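Local coordinates for protein beta-lactamase/D-alanine Carboxypeptidase (Yersinia pestis, PDB 3RJU) that probably acts as a serine hydrolase of the beta-lactamase/D-alanine carboxypeptidase family, cleaving beta-lactams or the terminal D-alanine of cell-wall peptides, at residues 191-196 with 234-239; 243-248 with 318-323; 309-314 with 322-327. All coordinates share one frame; numbering follows the deposited sequence.

Interaction 1 of 3, residues 191-196 with 234-239; sequences LGMKNT and EDMQHW
Asp235 carries CG anti to its own carbonyl carbon (chi1 -79°), and Thr196 carries OG1 anti to its carbonyl carbon (chi1 -61°); the two side chains run antiparallel past one another, so hydroxyl and carboxylate meet. Thr196 OG1 donates across 2.8 Å to the anti lone pair of Asp235 OD2. The syn lone pair takes the backbone, Asn195 N lying 2.8 Å from Asp235 OD2, with a bent N-H...O angle of 143°. One buried oxygen is thus gripped twice, and Thr196 OG1 is itself also hydrogen-bonded to Ser231. The other carboxylate oxygen is served by water: one water bonds Asp235 OD1, Asn195 ND2 and Glu234 OE2 together, while Asn195 OD1 turns to Arg207 and Gln204. What Asp235 holds is a type I beta turn, Met193 to Thr196, entered directly from the Schellman motif in which Gly192, at positive phi, ends helix 179-191. Lys194, extended beyond CG, crosses the Glu234 side chain at a slant, but Lys194 NZ stays 4.4 Å from Glu234 OE2, beyond a salt bridge, and a second water links the two charges. The apolar half of the contact is led by selenomethionine Met193. Its chain bends at the end and sets CE 3.6 Å from Trp239 CB, while SE sits at the edge of the indole, 5.0 Å from the centroid of its five-membered ring, a Met-aromatic contact. Leu191 CD1 adds a looser touch, 4.1 Å from Trp239 CA, and Trp239 NE1 is bonded to Glu70.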
loop_
_atom_site.group_PDB
_atom_site.type_symbol
_atom_site.label_atom_id
_atom_site.label_comp_id
_atom_site.label_asym_id
_atom_site.label_seq_id
_atom_site.Cartn_x
_atom_site.Cartn_y
_atom_site.Cartn_z
ATOM N N LEU A 191 16.265 -1.513 6.620
ATOM C CA LEU A 191 16.497 -1.451 5.184
ATOM C C LEU A 191 17.134 -0.137 4.749
ATOM O O LEU A 191 17.417 0.056 3.570
ATOM C CB LEU A 191 15.203 -1.692 4.419
ATOM C CG LEU A 191 14.609 -3.094 4.505
ATOM C CD1 LEU A 191 13.289 -3.132 3.739
ATOM C CD2 LEU A 191 15.590 -4.119 3.949
ATOM N N GLY A 192 17.387 0.754 5.702
ATOM C CA GLY A 192 18.014 2.023 5.378
ATOM C C GLY A 192 17.151 2.893 4.484
ATOM O O GLY A 192 17.675 3.637 3.648
HETATM N N MSE A 193 15.834 2.794 4.654
HETATM C CA MSE A 193 14.874 3.628 3.933
HETATM C C MSE A 193 14.756 4.958 4.665
HETATM O O MSE A 193 13.801 5.200 5.436
HETATM C CB MSE A 193 13.523 2.932 3.852
HETATM C CG MSE A 193 13.588 1.615 3.045
HETATM SE SE MSE A 193 12.040 0.464 3.319
HETATM C CE MSE A 193 10.751 1.521 2.354
ATOM N N LYS A 194 15.744 5.807 4.419
ATOM C CA LYS A 194 15.994 6.984 5.232
ATOM C C LYS A 194 15.011 8.093 4.930
ATOM O O LYS A 194 14.993 9.102 5.629
ATOM C CB LYS A 194 17.404 7.496 4.970
ATOM C CG LYS A 194 17.617 7.791 3.495
ATOM C CD LYS A 194 19.046 8.143 3.138
ATOM C CE LYS A 194 19.184 8.284 1.623
ATOM N NZ LYS A 194 20.598 8.539 1.212
ATOM N N ASN A 195 14.210 7.921 3.882
ATOM C CA ASN A 195 13.203 8.929 3.557
ATOM C C ASN A 195 11.776 8.410 3.624
ATOM O O ASN A 195 10.877 8.980 3.006
ATOM C CB ASN A 195 13.482 9.528 2.174
ATOM C CG ASN A 195 14.629 10.500 2.197
ATOM O OD1 ASN A 195 14.653 11.406 3.017
ATOM N ND2 ASN A 195 15.610 10.294 1.323
ATOM N N THR A 196 11.569 7.323 4.364
ATOM C CA THR A 196 10.250 6.703 4.460
ATOM C C THR A 196 9.692 6.992 5.850
ATOM O O THR A 196 10.268 6.571 6.862
ATOM C CB THR A 196 10.311 5.188 4.157
ATOM O OG1 THR A 196 10.796 4.990 2.818
ATOM C CG2 THR A 196 8.927 4.529 4.296
ATOM N N GLU A 234 13.900 5.284 -4.536
ATOM C CA GLU A 234 15.010 4.420 -4.135
ATOM C C GLU A 234 14.674 3.630 -2.854
ATOM O O GLU A 234 15.055 2.456 -2.726
ATOM C CB GLU A 234 16.332 5.215 -4.002
ATOM C CG GLU A 234 16.383 6.125 -2.794
ATOM C CD GLU A 234 17.545 7.097 -2.823
ATOM O OE1 GLU A 234 18.415 6.983 -3.726
ATOM O OE2 GLU A 234 17.599 7.973 -1.931
ATOM N N ASP A 235 13.963 4.253 -1.916
ATOM C CA ASP A 235 13.562 3.535 -0.699
ATOM C C ASP A 235 12.618 2.400 -1.069
ATOM O O ASP A 235 12.731 1.285 -0.525
ATOM C CB ASP A 235 12.842 4.450 0.301
ATOM C CG ASP A 235 13.792 5.323 1.115
ATOM O OD1 ASP A 235 14.992 5.427 0.794
ATOM O OD2 ASP A 235 13.322 5.924 2.095
HETATM N N MSE A 236 11.672 2.681 -1.965
HETATM C CA MSE A 236 10.696 1.677 -2.372
HETATM C C MSE A 236 11.337 0.539 -3.145
HETATM O O MSE A 236 10.877 -0.611 -3.050
HETATM C CB MSE A 236 9.542 2.306 -3.164
HETATM C CG MSE A 236 8.712 3.285 -2.342
HETATM SE SE MSE A 236 7.984 2.452 -0.726
HETATM C CE MSE A 236 7.067 1.000 -1.619
ATOM N N GLN A 237 12.396 0.836 -3.905
ATOM C CA GLN A 237 13.154 -0.235 -4.547
ATOM C C GLN A 237 13.655 -1.232 -3.487
ATOM O O GLN A 237 13.521 -2.451 -3.636
ATOM C CB GLN A 237 14.355 0.308 -5.331
ATOM C CG GLN A 237 15.188 -0.778 -5.973
ATOM C CD GLN A 237 16.578 -0.292 -6.377
ATOM O OE1 GLN A 237 16.745 0.855 -6.802
ATOM N NE2 GLN A 237 17.581 -1.163 -6.241
ATOM N N HIS A 238 14.256 -0.707 -2.421
ATOM C CA HIS A 238 14.799 -1.558 -1.369
ATOM C C HIS A 238 13.712 -2.384 -0.684
ATOM O O HIS A 238 13.926 -3.564 -0.396
ATOM C CB HIS A 238 15.593 -0.726 -0.353
ATOM C CG HIS A 238 16.791 -0.052 -0.944
ATOM N ND1 HIS A 238 17.742 -0.738 -1.669
ATOM C CD2 HIS A 238 17.189 1.243 -0.932
ATOM C CE1 HIS A 238 18.676 0.104 -2.079
ATOM N NE2 HIS A 238 18.363 1.314 -1.646
ATOM N N TRP A 239 12.546 -1.779 -0.453
ATOM C CA TRP A 239 11.435 -2.487 0.173
ATOM C C TRP A 239 10.936 -3.612 -0.726
ATOM O O TRP A 239 10.753 -4.758 -0.289
ATOM C CB TRP A 239 10.282 -1.529 0.504
ATOM C CG TRP A 239 9.252 -2.168 1.368
ATOM C CD1 TRP A 239 9.316 -2.321 2.713
ATOM C CD2 TRP A 239 8.013 -2.759 0.952
ATOM N NE1 TRP A 239 8.196 -2.981 3.172
ATOM C CE2 TRP A 239 7.374 -3.252 2.114
ATOM C CE3 TRP A 239 7.375 -2.906 -0.282
ATOM C CZ2 TRP A 239 6.131 -3.895 2.077
ATOM C CZ3 TRP A 239 6.145 -3.549 -0.323
ATOM C CH2 TRP A 239 5.535 -4.028 0.854
HETATM O O HOH W 1 17.296 4.052 0.237
HETATM O O HOH W 2 19.744 9.418 -1.288
HETATM O O HOH W 3 15.574 7.925 -0.203
#

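Interaction 2 of 3, residues 243-248 with 318-323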
loop_
_atom_site.group_PDB
_atom_site.type_symbol
_atom_site.label_atom_id
_atom_site.label_comp_id
_atom_site.label_asym_id
_atom_site.label_seq_id
_atom_site.Cartn_x
_atom_site.Cartn_y
_atom_site.Cartn_z
ATOM N N PHE A 243 10.986 -9.044 -1.449
ATOM C CA PHE A 243 10.064 -10.097 -1.900
ATOM C C PHE A 243 10.610 -10.954 -3.039
ATOM O O PHE A 243 9.989 -11.937 -3.427
ATOM C CB PHE A 243 8.706 -9.513 -2.313
ATOM C CG PHE A 243 8.006 -8.773 -1.199
ATOM C CD1 PHE A 243 7.142 -9.438 -0.339
ATOM C CD2 PHE A 243 8.230 -7.418 -1.001
ATOM C CE1 PHE A 243 6.513 -8.767 0.697
ATOM C CE2 PHE A 243 7.601 -6.740 0.035
ATOM C CZ PHE A 243 6.724 -7.407 0.866
ATOM N N LEU A 244 11.778 -10.586 -3.554
ATOM C CA LEU A 244 12.276 -11.136 -4.816
ATOM C C LEU A 244 13.660 -11.700 -4.616
ATOM O O LEU A 244 14.501 -11.062 -3.996
ATOM C CB LEU A 244 12.350 -10.014 -5.865
ATOM C CG LEU A 244 11.042 -9.263 -6.082
ATOM C CD1 LEU A 244 11.232 -8.091 -7.053
ATOM C CD2 LEU A 244 9.987 -10.227 -6.600
ATOM N N ALA A 245 13.924 -12.880 -5.167
ATOM C CA ALA A 245 15.266 -13.447 -5.089
ATOM C C ALA A 245 16.201 -12.812 -6.130
ATOM O O ALA A 245 15.783 -12.429 -7.228
ATOM C CB ALA A 245 15.222 -14.958 -5.279
ATOM N N SER A 246 17.482 -12.755 -5.788
ATOM C CA SER A 246 18.525 -12.354 -6.722
ATOM C C SER A 246 19.765 -13.176 -6.414
ATOM O O SER A 246 19.735 -14.056 -5.561
ATOM C CB SER A 246 18.853 -10.868 -6.567
ATOM O OG SER A 246 19.488 -10.613 -5.321
ATOM N N ASP A 247 20.866 -12.896 -7.091
ATOM C CA ASP A 247 22.081 -13.632 -6.767
ATOM C C ASP A 247 22.552 -13.230 -5.375
ATOM O O ASP A 247 23.120 -14.030 -4.644
ATOM C CB ASP A 247 23.181 -13.377 -7.804
ATOM C CG ASP A 247 22.900 -14.045 -9.145
ATOM O OD1 ASP A 247 21.908 -14.786 -9.263
ATOM O OD2 ASP A 247 23.688 -13.837 -10.095
ATOM N N ASN A 248 22.295 -11.994 -4.980
ATOM C CA ASN A 248 22.857 -11.528 -3.722
ATOM C C ASN A 248 21.990 -11.750 -2.489
ATOM O O ASN A 248 22.446 -11.543 -1.362
ATOM C CB ASN A 248 23.342 -10.084 -3.846
ATOM C CG ASN A 248 24.668 -9.991 -4.583
ATOM O OD1 ASN A 248 25.234 -11.010 -4.986
ATOM N ND2 ASN A 248 25.165 -8.776 -4.766
ATOM N N GLU A 318 7.428 -15.569 -8.012
ATOM C CA GLU A 318 8.061 -16.813 -8.418
ATOM C C GLU A 318 9.101 -16.575 -9.509
ATOM O O GLU A 318 10.030 -17.371 -9.663
ATOM C CB GLU A 318 7.009 -17.833 -8.867
ATOM C CG GLU A 318 6.149 -17.362 -10.016
ATOM C CD GLU A 318 4.805 -16.772 -9.591
ATOM O OE1 GLU A 318 4.722 -15.953 -8.628
ATOM O OE2 GLU A 318 3.819 -17.141 -10.253
ATOM N N LYS A 319 8.944 -15.474 -10.247
ATOM C CA LYS A 319 9.864 -15.126 -11.337
ATOM C C LYS A 319 10.792 -13.978 -10.941
ATOM O O LYS A 319 11.536 -13.468 -11.788
ATOM C CB LYS A 319 9.116 -14.719 -12.617
ATOM C CG LYS A 319 8.183 -15.750 -13.210
ATOM C CD LYS A 319 8.884 -16.979 -13.685
ATOM C CE LYS A 319 7.867 -17.956 -14.271
ATOM N NZ LYS A 319 7.149 -17.293 -15.391
ATOM N N ASN A 320 10.751 -13.569 -9.668
ATOM C CA ASN A 320 11.645 -12.522 -9.163
ATOM C C ASN A 320 11.495 -11.213 -9.914
ATOM O O ASN A 320 12.497 -10.527 -10.173
ATOM C CB ASN A 320 13.098 -12.982 -9.233
ATOM C CG ASN A 320 13.322 -14.249 -8.454
ATOM O OD1 ASN A 320 12.782 -14.421 -7.350
ATOM N ND2 ASN A 320 14.083 -15.159 -9.033
ATOM N N ILE A 321 10.256 -10.881 -10.266
ATOM C CA ILE A 321 9.970 -9.681 -11.033
ATOM C C ILE A 321 9.014 -8.811 -10.248
ATOM O O ILE A 321 7.989 -9.292 -9.749
ATOM C CB ILE A 321 9.366 -10.043 -12.403
ATOM C CG1 ILE A 321 10.468 -10.622 -13.300
ATOM C CG2 ILE A 321 8.670 -8.807 -13.069
ATOM C CD1 ILE A 321 9.950 -11.364 -14.535
ATOM N N GLY A 322 9.354 -7.532 -10.120
ATOM C CA GLY A 322 8.473 -6.581 -9.473
ATOM C C GLY A 322 8.583 -5.226 -10.138
ATOM O O GLY A 322 9.677 -4.823 -10.535
ATOM N N VAL A 323 7.458 -4.522 -10.245
ATOM C CA VAL A 323 7.427 -3.177 -10.783
ATOM C C VAL A 323 6.685 -2.267 -9.827
ATOM O O VAL A 323 5.595 -2.592 -9.366
ATOM C CB VAL A 323 6.740 -3.140 -12.144
ATOM C CG1 VAL A 323 6.691 -1.709 -12.637
ATOM C CG2 VAL A 323 7.518 -4.029 -13.131
#
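Ala245 N donates to Asn320 OD1 across 2.9 Å, joining the loop 243-248 to residues 318-323, the end of a 3-10 turn and the start of strand 321-328. The N-H...O angle is 143°, and the donor stands well above the plane of the side-chain amide, 60° out of it. That tilted approach brings the rest of Ala245 over the amide too: its carbonyl Ala245 O lies 3.3 Å from Asn320 CG, and the methyl Ala245 CB is 3.2 Å from Asn320 OD1. Next to this polar pair, Leu244 lays its two methyls against successive peptide nitrogens. Leu244 CD2 packs 3.7 Å from Ile321 N, and Leu244 CD1 3.6 Å from Gly322 N, where glycine presents backbone alone to the leucine.

Asn320 is placed by the backbone around it. It has positive phi and forms a G1 beta bulge with Ile321, just where the chain leaves the hairpin turn. Its CG, anti to the carbonyl carbon (chi1 -58°), starts the amide toward Ala245. On the loop side, Leu244 O is bonded to the side chain of Gln241, and Asp247 N to Asn34. Asn320 and Gly322 also share backbone hydrogen bonds with Asn33, just after strand 25-32, and with Ile31 inside it. Leu244 reaches Ile31, so the loop leaving helix 233-241 rests on one face of the sheet, while Ile321 points away from it to helix 336-349.

Interaction 3 of 3, residues 309-314 with 322-327; sequences FITYMA and GVFVVV
Val327 has more surface buried here than any other residue, followed by Phe324 and Tyr312, and the antiparallel pairing of strands 309-314 and 322-327 can be followed through these three. Val327 and Ile310 form a hydrogen-bonded pair: Ile310 N to Val327 O and Val327 N to Ile310 O are both 2.9 Å. Their side chains run alongside each other in one direction. Ile310 CG1 stands between its backbone N and carbonyl carbon (chi1 53°), which brings it to 3.7 Å from Val327 CB.

Phe324, on the other face, forms a non-hydrogen-bonded pair with Met313, whose chain is extended until it bends at its last torsion; selenomethionine Met313 CE ends 3.8 Å from Phe324 CD1, oblique to the ring. The same ring passes 3.6 Å from Tyr312 O at its CD1, and its tip CZ reaches Thr311 CG2. Val326 CG2 sits at the edge and in the plane of the Phe309 ring, 3.7 Å from Phe309 CD1.

Tyr312 pairs with Val325 by two backbone bonds, and Tyr312 CB touches Val325 CG1 at 3.8 Å. Its CG is anti to the backbone N (chi1 -177°); the ring then leaves the partner strand, and its OH is bonded to Asn343 on helix 336-349. That helix covers the face of Ile310, Tyr312, Val325 and Val327, whereas strand 58-59 and helix 233-241 cover that of Phe309, Met313, Phe324 and Val326.

Six backbone hydrogen bonds satisfy the carbonyls of Ile310, Tyr312, Ala314, Val323, Val325 and Val327; intervening residues bond outward to strands 25-32 and 299-306, the latter bearing a probable KTG-type motif. Mostly apolar side chains fill both faces. Main-chain polarity is thus met inside the sheet, while two buried hydroxyls, Tyr312 OH and Thr311 OG1 (on Ile60 O), find partners outside the hairpin.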
loop_
_atom_site.group_PDB
_atom_site.type_symbol
_atom_site.label_atom_id
_atom_site.label_comp_id
_atom_site.label_asym_id
_atom_site.label_seq_id
_atom_site.Cartn_x
_atom_site.Cartn_y
_atom_site.Cartn_z
ATOM N N PHE A 309 -1.093 11.980 -5.935
ATOM C CA PHE A 309 -0.245 10.843 -6.313
ATOM C C PHE A 309 -1.095 9.636 -6.644
ATOM O O PHE A 309 -2.128 9.403 -6.002
ATOM C CB PHE A 309 0.698 10.437 -5.173
ATOM C CG PHE A 309 1.827 11.401 -4.946
ATOM C CD1 PHE A 309 3.083 11.183 -5.521
ATOM C CD2 PHE A 309 1.618 12.550 -4.204
ATOM C CE1 PHE A 309 4.114 12.080 -5.330
ATOM C CE2 PHE A 309 2.653 13.455 -4.002
ATOM C CZ PHE A 309 3.901 13.216 -4.576
ATOM N N ILE A 310 -0.639 8.853 -7.616
ATOM C CA ILE A 310 -1.133 7.490 -7.794
ATOM C C ILE A 310 0.053 6.529 -7.821
ATOM O O ILE A 310 1.121 6.846 -8.365
ATOM C CB ILE A 310 -2.019 7.308 -9.044
ATOM C CG1 ILE A 310 -1.323 7.816 -10.320
ATOM C CG2 ILE A 310 -3.389 7.976 -8.820
ATOM C CD1 ILE A 310 -2.103 7.446 -11.574
ATOM N N THR A 311 -0.124 5.359 -7.213
ATOM C CA THR A 311 0.948 4.392 -7.107
ATOM C C THR A 311 0.429 3.007 -7.419
ATOM O O THR A 311 -0.758 2.712 -7.269
ATOM C CB THR A 311 1.560 4.357 -5.679
ATOM O OG1 THR A 311 0.510 4.278 -4.716
ATOM C CG2 THR A 311 2.375 5.614 -5.394
ATOM N N TYR A 312 1.330 2.151 -7.869
ATOM C CA TYR A 312 0.963 0.775 -8.144
ATOM C C TYR A 312 2.198 -0.085 -8.008
ATOM O O TYR A 312 3.297 0.290 -8.459
ATOM C CB TYR A 312 0.379 0.670 -9.551
ATOM C CG TYR A 312 -0.130 -0.696 -9.972
ATOM C CD1 TYR A 312 -1.117 -1.365 -9.225
ATOM C CD2 TYR A 312 0.359 -1.318 -11.130
ATOM C CE1 TYR A 312 -1.599 -2.605 -9.627
ATOM C CE2 TYR A 312 -0.123 -2.560 -11.538
ATOM C CZ TYR A 312 -1.093 -3.202 -10.778
ATOM O OH TYR A 312 -1.579 -4.442 -11.163
HETATM N N MSE A 313 2.027 -1.246 -7.390
HETATM C CA MSE A 313 3.097 -2.223 -7.329
HETATM C C MSE A 313 2.535 -3.542 -7.835
HETATM O O MSE A 313 1.453 -3.954 -7.406
HETATM C CB MSE A 313 3.605 -2.404 -5.892
HETATM C CG MSE A 313 4.763 -3.391 -5.803
HETATM SE SE MSE A 313 5.534 -3.512 -4.033
HETATM C CE MSE A 313 6.129 -1.672 -3.839
ATOM N N ALA A 314 3.242 -4.178 -8.766
ATOM C CA ALA A 314 2.786 -5.442 -9.330
ATOM C C ALA A 314 3.974 -6.374 -9.355
ATOM O O ALA A 314 5.061 -5.988 -9.797
ATOM C CB ALA A 314 2.248 -5.233 -10.756
ATOM N N GLY A 322 9.354 -7.532 -10.120
ATOM C CA GLY A 322 8.473 -6.581 -9.473
ATOM C C GLY A 322 8.583 -5.226 -10.138
ATOM O O GLY A 322 9.677 -4.823 -10.535
ATOM N N VAL A 323 7.458 -4.522 -10.245
ATOM C CA VAL A 323 7.427 -3.177 -10.783
ATOM C C VAL A 323 6.685 -2.267 -9.827
ATOM O O VAL A 323 5.595 -2.592 -9.366
ATOM C CB VAL A 323 6.740 -3.140 -12.144
ATOM C CG1 VAL A 323 6.691 -1.709 -12.637
ATOM C CG2 VAL A 323 7.518 -4.029 -13.131
ATOM N N PHE A 324 7.300 -1.136 -9.508
ATOM C CA PHE A 324 6.651 -0.093 -8.730
ATOM C C PHE A 324 6.611 1.178 -9.575
ATOM O O PHE A 324 7.622 1.564 -10.186
ATOM C CB PHE A 324 7.453 0.208 -7.463
ATOM C CG PHE A 324 6.955 1.413 -6.706
ATOM C CD1 PHE A 324 5.726 1.371 -6.041
ATOM C CD2 PHE A 324 7.705 2.580 -6.644
ATOM C CE1 PHE A 324 5.250 2.474 -5.340
ATOM C CE2 PHE A 324 7.234 3.686 -5.948
ATOM C CZ PHE A 324 6.005 3.627 -5.287
ATOM N N VAL A 325 5.467 1.853 -9.586
ATOM C CA VAL A 325 5.369 3.095 -10.325
ATOM C C VAL A 325 4.673 4.142 -9.477
ATOM O O VAL A 325 3.782 3.836 -8.685
ATOM C CB VAL A 325 4.617 2.915 -11.691
ATOM C CG1 VAL A 325 3.187 2.458 -11.456
ATOM C CG2 VAL A 325 4.653 4.201 -12.492
ATOM N N VAL A 326 5.120 5.382 -9.614
ATOM C CA VAL A 326 4.475 6.491 -8.940
ATOM C C VAL A 326 4.296 7.602 -9.975
ATOM O O VAL A 326 5.225 7.909 -10.757
ATOM C CB VAL A 326 5.265 7.013 -7.696
ATOM C CG1 VAL A 326 6.731 7.328 -8.035
ATOM C CG2 VAL A 326 4.552 8.247 -7.117
ATOM N N VAL A 327 3.103 8.171 -10.005
ATOM C CA VAL A 327 2.788 9.264 -10.913
ATOM C C VAL A 327 2.131 10.389 -10.137
ATOM O O VAL A 327 1.309 10.150 -9.256
ATOM C CB VAL A 327 1.817 8.749 -12.032
ATOM C CG1 VAL A 327 0.926 9.866 -12.606
ATOM C CG2 VAL A 327 2.581 7.998 -13.128
#

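How the interactions relate
Along the chain, interaction 1 closes before interactions 2 and 3 open. Its helix 233-241 runs on into the loop of interaction 2, and interactions 2 and 3 both end on strand 321-328, sharing Gly322 and Val323. The centres of interactions 1 and 2 are about 17 Å apart, as are those of 2 and 3; 1 and 3 are about 15 Å apart. Interactions 1 and 3 touch directly: Met236 CE lies 3.6 Å from Met313 CE, and Trp239 CZ3 3.8 Å from Met313 SE. Helix 233-241 therefore packs on the hairpin, joining the helical part to the central antiparallel sheet, near the probable SxxK site.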